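Isomaltose glucohydrolase (Kribbella flavida, PDB 5Z3E) hydrolyses the alpha-1,6-glucosidic linkage of isomaltose from its non-reducing end, giving beta-D-glucose and D-glucose, in the intracellular breakdown of a cyclic tetrasaccharide. Local coordinates at residues P144-M155 with R191-E199; V206-G214 with A270-V278. The protein carries 1 engineered substitution. All coordinates share one frame; numbering follows the deposited sequence. Where two conformers were deposited one is given.

Contact 1: P144-M155 with R191-E199; sequences PWWDFQTDGYGM and RPCYDWWEE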
# COMPACT_ATOMS: atom_id res chain seq x y z
N PRO A 144 -17.00 0.36 8.80
CA PRO A 144 -16.15 1.52 8.51
C PRO A 144 -16.23 2.61 9.56
O PRO A 144 -15.35 3.46 9.58
CB PRO A 144 -16.62 2.01 7.15
CG PRO A 144 -17.97 1.51 7.01
CD PRO A 144 -18.01 0.17 7.75
N TRP A 145 -17.19 2.60 10.48
CA TRP A 145 -17.08 3.54 11.58
C TRP A 145 -15.72 3.37 12.28
O TRP A 145 -15.10 4.36 12.71
CB TRP A 145 -18.22 3.37 12.60
CG TRP A 145 -18.07 4.34 13.71
CD1 TRP A 145 -17.55 4.12 14.95
CD2 TRP A 145 -18.27 5.75 13.62
NE1 TRP A 145 -17.42 5.29 15.64
CE2 TRP A 145 -17.84 6.33 14.85
CE3 TRP A 145 -18.73 6.61 12.62
CZ2 TRP A 145 -17.88 7.69 15.08
CZ3 TRP A 145 -18.75 7.97 12.85
CH2 TRP A 145 -18.34 8.50 14.07
N TRP A 146 -15.29 2.12 12.44
CA TRP A 146 -14.10 1.80 13.19
C TRP A 146 -12.82 1.74 12.37
O TRP A 146 -11.74 1.72 12.96
CB TRP A 146 -14.28 0.49 13.96
CG TRP A 146 -15.39 0.53 14.91
CD1 TRP A 146 -16.56 -0.10 14.80
CD2 TRP A 146 -15.43 1.27 16.12
NE1 TRP A 146 -17.35 0.17 15.89
CE2 TRP A 146 -16.68 1.04 16.72
CE3 TRP A 146 -14.52 2.13 16.74
CZ2 TRP A 146 -17.07 1.61 17.95
CZ3 TRP A 146 -14.90 2.74 17.91
CH2 TRP A 146 -16.14 2.45 18.52
N ASP A 147 -12.91 1.71 11.04
CA ASP A 147 -11.72 1.57 10.23
C ASP A 147 -11.77 2.26 8.87
O ASP A 147 -10.92 1.95 8.02
CB ASP A 147 -11.32 0.10 10.09
CG ASP A 147 -12.28 -0.68 9.22
OD1 ASP A 147 -13.24 -0.09 8.70
OD2 ASP A 147 -12.05 -1.91 9.05
N PHE A 148 -12.64 3.23 8.70
CA PHE A 148 -12.78 3.99 7.45
C PHE A 148 -11.42 4.44 6.90
O PHE A 148 -10.68 5.17 7.57
CB PHE A 148 -13.65 5.23 7.68
CG PHE A 148 -13.72 6.16 6.52
CD1 PHE A 148 -14.05 5.72 5.25
CD2 PHE A 148 -13.46 7.51 6.68
CE1 PHE A 148 -14.08 6.58 4.18
CE2 PHE A 148 -13.49 8.38 5.60
CZ PHE A 148 -13.80 7.91 4.35
N GLN A 149 -11.14 4.05 5.65
CA GLN A 149 -9.88 4.36 4.97
C GLN A 149 -10.19 4.58 3.50
O GLN A 149 -10.97 3.80 2.92
CB GLN A 149 -8.89 3.18 5.04
CG GLN A 149 -8.31 2.95 6.43
CD GLN A 149 -7.39 1.73 6.50
OE1 GLN A 149 -7.52 0.81 5.72
NE2 GLN A 149 -6.45 1.73 7.42
N THR A 150 -9.52 5.54 2.86
CA THR A 150 -9.65 5.73 1.42
C THR A 150 -8.42 5.30 0.64
O THR A 150 -8.46 5.27 -0.59
CB THR A 150 -9.98 7.18 1.13
OG1 THR A 150 -9.02 7.97 1.81
CG2 THR A 150 -11.42 7.52 1.56
N ASP A 151 -7.31 4.98 1.31
CA ASP A 151 -6.06 4.71 0.59
C ASP A 151 -6.16 3.55 -0.37
O ASP A 151 -5.56 3.59 -1.46
CB ASP A 151 -4.89 4.48 1.56
CG ASP A 151 -5.09 3.29 2.44
OD1 ASP A 151 -6.00 3.35 3.30
OD2 ASP A 151 -4.36 2.29 2.26
N GLY A 152 -6.87 2.49 0.01
CA GLY A 152 -6.84 1.28 -0.78
C GLY A 152 -7.42 1.46 -2.17
O GLY A 152 -6.98 0.84 -3.13
N TYR A 153 -8.43 2.31 -2.29
CA TYR A 153 -9.03 2.58 -3.58
C TYR A 153 -8.05 3.30 -4.50
O TYR A 153 -8.00 3.03 -5.70
CB TYR A 153 -10.35 3.39 -3.39
CG TYR A 153 -11.35 2.59 -2.58
CD1 TYR A 153 -12.08 1.56 -3.15
CD2 TYR A 153 -11.55 2.80 -1.23
CE1 TYR A 153 -12.91 0.75 -2.40
CE2 TYR A 153 -12.37 2.00 -0.47
CZ TYR A 153 -13.04 0.94 -1.05
OH TYR A 153 -13.84 0.07 -0.36
N GLY A 154 -7.26 4.22 -3.94
CA GLY A 154 -6.22 4.88 -4.73
C GLY A 154 -5.14 3.91 -5.15
O GLY A 154 -4.67 3.93 -6.30
N MET A 155 -4.70 3.05 -4.23
CA MET A 155 -3.70 2.05 -4.57
C MET A 155 -4.19 1.14 -5.67
O MET A 155 -3.42 0.78 -6.57
CB MET A 155 -3.31 1.24 -3.35
CG MET A 155 -2.75 2.10 -2.24
SD MET A 155 -1.83 1.09 -1.10
CE MET A 155 -1.50 2.24 0.22
N ARG A 191 -11.44 14.08 2.76
CA ARG A 191 -12.06 13.72 4.02
C ARG A 191 -11.04 13.12 4.98
O ARG A 191 -10.24 12.29 4.59
CB ARG A 191 -13.12 12.66 3.71
CG ARG A 191 -14.01 12.31 4.80
CD ARG A 191 -15.06 11.33 4.27
NE ARG A 191 -15.89 10.84 5.30
CZ ARG A 191 -17.21 10.97 5.35
NH1 ARG A 191 -17.88 11.66 4.41
NH2 ARG A 191 -17.80 10.38 6.30
N PRO A 192 -11.11 13.49 6.28
CA PRO A 192 -10.34 12.78 7.30
C PRO A 192 -10.67 11.29 7.28
O PRO A 192 -11.81 10.89 7.01
CB PRO A 192 -10.80 13.44 8.61
CG PRO A 192 -11.24 14.84 8.21
CD PRO A 192 -11.86 14.64 6.84
N CYS A 193 -9.68 10.45 7.59
CA CYS A 193 -9.95 9.04 7.73
C CYS A 193 -8.84 8.42 8.56
O CYS A 193 -7.84 9.07 8.87
CB CYS A 193 -10.12 8.34 6.38
SG CYS A 193 -8.62 8.21 5.38
N TYR A 194 -9.00 7.15 8.93
CA TYR A 194 -7.92 6.45 9.62
C TYR A 194 -6.74 6.28 8.65
O TYR A 194 -6.93 6.13 7.43
CB TYR A 194 -8.37 5.07 10.10
CG TYR A 194 -9.45 5.05 11.17
CD1 TYR A 194 -10.80 5.01 10.81
CD2 TYR A 194 -9.17 5.03 12.51
CE1 TYR A 194 -11.82 4.95 11.75
CE2 TYR A 194 -10.23 4.95 13.48
CZ TYR A 194 -11.53 4.91 13.05
OH TYR A 194 -12.53 4.82 14.00
N ASP A 195 -5.54 6.26 9.20
CA ASP A 195 -4.33 6.04 8.43
C ASP A 195 -4.20 4.58 8.01
O ASP A 195 -5.07 3.75 8.33
CB ASP A 195 -3.12 6.58 9.18
CG ASP A 195 -2.80 5.88 10.48
OD1 ASP A 195 -3.29 4.78 10.71
OD2 ASP A 195 -2.00 6.50 11.23
N TRP A 196 -3.12 4.25 7.30
CA TRP A 196 -2.92 2.87 6.87
C TRP A 196 -2.96 1.92 8.05
O TRP A 196 -3.28 0.75 7.89
CB TRP A 196 -1.58 2.64 6.20
CG TRP A 196 -1.29 3.29 4.88
CD1 TRP A 196 -2.01 4.25 4.17
CD2 TRP A 196 -0.12 3.04 4.11
NE1 TRP A 196 -1.33 4.57 3.02
CE2 TRP A 196 -0.15 3.87 2.96
CE3 TRP A 196 0.96 2.19 4.27
CZ2 TRP A 196 0.86 3.86 1.99
CZ3 TRP A 196 1.96 2.16 3.30
CH2 TRP A 196 1.90 3.00 2.19
N TRP A 197 -2.59 2.41 9.23
CA TRP A 197 -2.45 1.64 10.45
C TRP A 197 -3.70 1.64 11.31
O TRP A 197 -3.70 1.14 12.43
CB TRP A 197 -1.25 2.16 11.25
CG TRP A 197 -0.05 2.48 10.42
CD1 TRP A 197 0.66 3.65 10.47
CD2 TRP A 197 0.62 1.66 9.44
NE1 TRP A 197 1.71 3.61 9.60
CE2 TRP A 197 1.71 2.40 8.96
CE3 TRP A 197 0.39 0.38 8.90
CZ2 TRP A 197 2.59 1.88 8.01
CZ3 TRP A 197 1.27 -0.11 7.96
CH2 TRP A 197 2.35 0.63 7.53
N GLU A 198 -4.81 2.16 10.79
CA GLU A 198 -6.09 2.21 11.52
C GLU A 198 -6.08 3.09 12.72
O GLU A 198 -6.72 2.80 13.73
CB GLU A 198 -6.63 0.84 11.86
CG GLU A 198 -6.84 0.08 10.70
CD GLU A 198 -7.49 -1.25 10.95
OE1 GLU A 198 -7.86 -1.57 12.11
OE2 GLU A 198 -7.69 -1.95 9.93
N GLU A 199 -5.41 4.22 12.60
CA GLU A 199 -5.31 5.19 13.68
C GLU A 199 -5.76 6.58 13.22
O GLU A 199 -5.65 6.94 12.04
CB GLU A 199 -3.89 5.28 14.22
CG GLU A 199 -3.33 3.95 14.76
CD GLU A 199 -3.69 3.67 16.21
OE1 GLU A 199 -3.60 2.51 16.64
OE2 GLU A 199 -4.02 4.60 16.91
O HOH W 1 -9.82 -0.14 14.00
O HOH W 2 -10.14 -3.43 10.06
O HOH W 3 -9.95 10.49 2.39
O HOH W 4 -6.09 5.58 4.82
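The Y194 ring takes W146 O over one face, 3.2 Å above its plane, and has W145 O at its edge, where Y194 OH donates to W145 O along an in-plane lone pair (2.9 Å). Here 144-155, a loop between a short helical turn and the start of helix 151-167, meets the loop 191-199 in the active-site region of the family 15 (alpha/alpha)6 barrel: W145 probably binds substrate, E198 is the inferred proton donor and D195 a predicted proton acceptor. M155 CE packs 3.4 Å from W196 CZ2, while its SD lies obliquely to the ring in a longer Met-aromatic contact. At the edge of the F148 ring sits P192 O, while C193 SG stands farther off above the face. With CG anti to the carbonyl carbon (chi1 -70°) and an extended chain beyond, Q149 reaches the D195-E198 type I turn; its NE2 gives D195 O a 2.6 Å bond, and E198 N bonds the same oxygen from the opposite face. Q149 OE1 is held in turn by R75, which also makes a salt bridge with D151. Backbone Y194 N donates to F148 O. D147 OD2, hydrogen-bonded to S142 OG, also accepts at 2.6 Å from a water that donates to E198 OE2 at 2.9 Å.

Contact 2: V206-G214 with A270-V278; sequences VSTLGAIHG and ACVVPFGLV
C271 opens the contact by laying its SG against the start of helix 206-220, 3.4 Å from V206 O and 3.8 Å from V206 CG1. This is helix-to-loop packing inside the (alpha/alpha)6-barrel catalytic domain of family 15, with G210 and G214 letting the loop come close: a CB on G210 would probably clash with C271 SG, and one on G214 with F275 CD1. After the cis peptide before P274, the F275 ring is sandwiched, with A211 CA over one face in a CH-pi contact (3.7 Å to the centroid) and P274 CG over the other. W158 meets the same ring edge-to-face. The carbonyl of F275 accepts from H213 ND1 at 2.9 Å, its oxygen lying within 6° of the imidazole plane; CG anti to the backbone N (chi1 177°) swings the H213 ring out to that oxygen, and its NE2 is hydrogen-bonded to R242. A leucine at H213 would probably leave F275 O without this donor and R242 without its ring nitrogen partner. G276, with positive phi, turns the chain and brings its O near H213 CE1. L277 then lays CD2 over a face of the imidazole in a CH-pi contact, 3.5 Å from H213 CG.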
# COMPACT_ATOMS: atom_id res chain seq x y z
N VAL A 206 -0.69 11.83 5.14
CA VAL A 206 0.01 12.13 3.91
C VAL A 206 0.20 10.88 3.04
O VAL A 206 0.09 11.01 1.81
CB VAL A 206 1.30 12.92 4.20
CG1 VAL A 206 2.15 13.11 2.96
CG2 VAL A 206 0.92 14.28 4.78
N SER A 207 0.40 9.70 3.61
CA SER A 207 0.51 8.52 2.77
C SER A 207 -0.86 8.04 2.25
O SER A 207 -0.89 7.27 1.28
CB SER A 207 1.26 7.39 3.45
OG SER A 207 0.54 6.93 4.57
N THR A 208 -1.95 8.47 2.86
CA THR A 208 -3.29 8.24 2.30
C THR A 208 -3.56 9.19 1.14
O THR A 208 -3.94 8.76 0.05
CB THR A 208 -4.36 8.33 3.39
OG1 THR A 208 -4.09 7.32 4.35
CG2 THR A 208 -5.74 8.20 2.80
N LEU A 209 -3.33 10.47 1.38
CA LEU A 209 -3.39 11.46 0.30
C LEU A 209 -2.49 11.04 -0.83
O LEU A 209 -2.84 11.17 -2.02
CB LEU A 209 -3.00 12.83 0.83
CG LEU A 209 -4.02 13.46 1.79
CD1 LEU A 209 -3.38 14.63 2.53
CD2 LEU A 209 -5.27 13.90 1.06
N GLY A 210 -1.29 10.54 -0.52
CA GLY A 210 -0.37 10.10 -1.54
C GLY A 210 -0.91 8.94 -2.36
O GLY A 210 -0.79 8.94 -3.59
N ALA A 211 -1.48 7.94 -1.70
CA ALA A 211 -2.06 6.80 -2.40
C ALA A 211 -3.14 7.25 -3.38
O ALA A 211 -3.23 6.78 -4.50
CB ALA A 211 -2.62 5.81 -1.41
N ILE A 212 -4.01 8.16 -2.91
CA ILE A 212 -5.07 8.68 -3.77
C ILE A 212 -4.46 9.41 -4.96
O ILE A 212 -4.86 9.20 -6.10
CB ILE A 212 -6.03 9.57 -2.95
CG1 ILE A 212 -6.71 8.75 -1.86
CG2 ILE A 212 -7.04 10.22 -3.89
CD1 ILE A 212 -7.55 9.58 -0.91
N HIS A 213 -3.49 10.28 -4.70
CA HIS A 213 -2.78 10.98 -5.75
C HIS A 213 -2.23 10.01 -6.78
O HIS A 213 -2.36 10.22 -7.98
CB HIS A 213 -1.66 11.81 -5.13
CG HIS A 213 -0.80 12.53 -6.12
ND1 HIS A 213 0.28 11.95 -6.75
CD2 HIS A 213 -0.86 13.79 -6.60
CE1 HIS A 213 0.83 12.86 -7.56
NE2 HIS A 213 0.15 13.98 -7.50
N GLY A 214 -1.54 8.97 -6.32
CA GLY A 214 -0.95 8.03 -7.25
C GLY A 214 -1.98 7.39 -8.15
O GLY A 214 -1.76 7.22 -9.36
N ALA A 270 6.38 6.09 0.25
CA ALA A 270 5.46 5.74 -0.83
C ALA A 270 4.96 6.96 -1.58
O ALA A 270 4.56 6.87 -2.74
CB ALA A 270 4.29 4.96 -0.29
N CYS A 271 4.95 8.13 -0.92
CA CYS A 271 4.55 9.37 -1.55
C CYS A 271 5.53 9.84 -2.62
O CYS A 271 5.19 10.72 -3.42
CB CYS A 271 4.45 10.45 -0.49
SG CYS A 271 3.16 10.17 0.71
N VAL A 272 6.74 9.28 -2.61
CA VAL A 272 7.74 9.54 -3.64
C VAL A 272 7.56 8.46 -4.70
O VAL A 272 6.93 8.70 -5.74
CB VAL A 272 9.16 9.62 -3.04
CG1 VAL A 272 10.15 9.96 -4.12
CG2 VAL A 272 9.21 10.63 -1.91
N VAL A 273 8.04 7.25 -4.42
CA VAL A 273 7.78 6.09 -5.27
C VAL A 273 6.93 5.11 -4.47
O VAL A 273 7.30 4.72 -3.36
CB VAL A 273 9.11 5.42 -5.69
CG1 VAL A 273 8.88 4.17 -6.48
CG2 VAL A 273 9.98 6.41 -6.44
N PRO A 274 5.77 4.69 -5.00
CA PRO A 274 5.31 4.85 -6.38
C PRO A 274 4.34 5.99 -6.62
O PRO A 274 3.95 6.21 -7.76
CB PRO A 274 4.60 3.53 -6.65
CG PRO A 274 3.96 3.20 -5.33
CD PRO A 274 5.00 3.63 -4.30
N PHE A 275 3.91 6.73 -5.58
CA PHE A 275 2.74 7.59 -5.77
C PHE A 275 3.02 8.96 -6.36
O PHE A 275 2.07 9.63 -6.80
CB PHE A 275 1.93 7.65 -4.51
CG PHE A 275 1.40 6.23 -4.07
CD1 PHE A 275 0.90 5.33 -5.02
CD2 PHE A 275 1.44 5.89 -2.79
CE1 PHE A 275 0.44 4.07 -4.64
CE2 PHE A 275 0.93 4.62 -2.37
CZ PHE A 275 0.50 3.74 -3.36
N GLY A 276 4.26 9.42 -6.40
CA GLY A 276 4.64 10.53 -7.27
C GLY A 276 4.27 11.95 -6.87
O GLY A 276 4.19 12.81 -7.74
N LEU A 277 4.13 12.21 -5.58
CA LEU A 277 3.93 13.62 -5.18
C LEU A 277 5.13 14.50 -5.62
O LEU A 277 4.94 15.67 -5.99
CB LEU A 277 3.71 13.75 -3.65
CG LEU A 277 2.51 13.12 -2.84
CD1 LEU A 277 2.38 13.40 -1.30
CD2 LEU A 277 1.26 13.60 -3.52
N VAL A 278 6.32 13.94 -5.52
CA VAL A 278 7.57 14.60 -5.94
C VAL A 278 8.50 13.57 -6.66
O VAL A 278 8.31 12.43 -6.35
CB VAL A 278 8.35 15.19 -4.74
CG1 VAL A 278 7.60 16.30 -4.10
CG2 VAL A 278 8.70 14.17 -3.72

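From the N terminus, 144-155 runs into helix 151-167, and helix 175-188 follows before contact 1 closes a loop at 191-199. Only then does helix 206-220 begin, opening contact 2, which closes at 270-278 after helix 231-248 and a short strand pair. The two loops are therefore in series, neither nested nor crossed. In space contact 1 packs against helix 206-220, the first half of contact 2: W196 NE1 lies 3.2 Å from S207 O, a weak hydrogen bond, and T150 packs on T208 and I212. M155, on the helix that 144-155 leads into, touches A211 and F275 of contact 2, and so ties the active-site loops to the helical core.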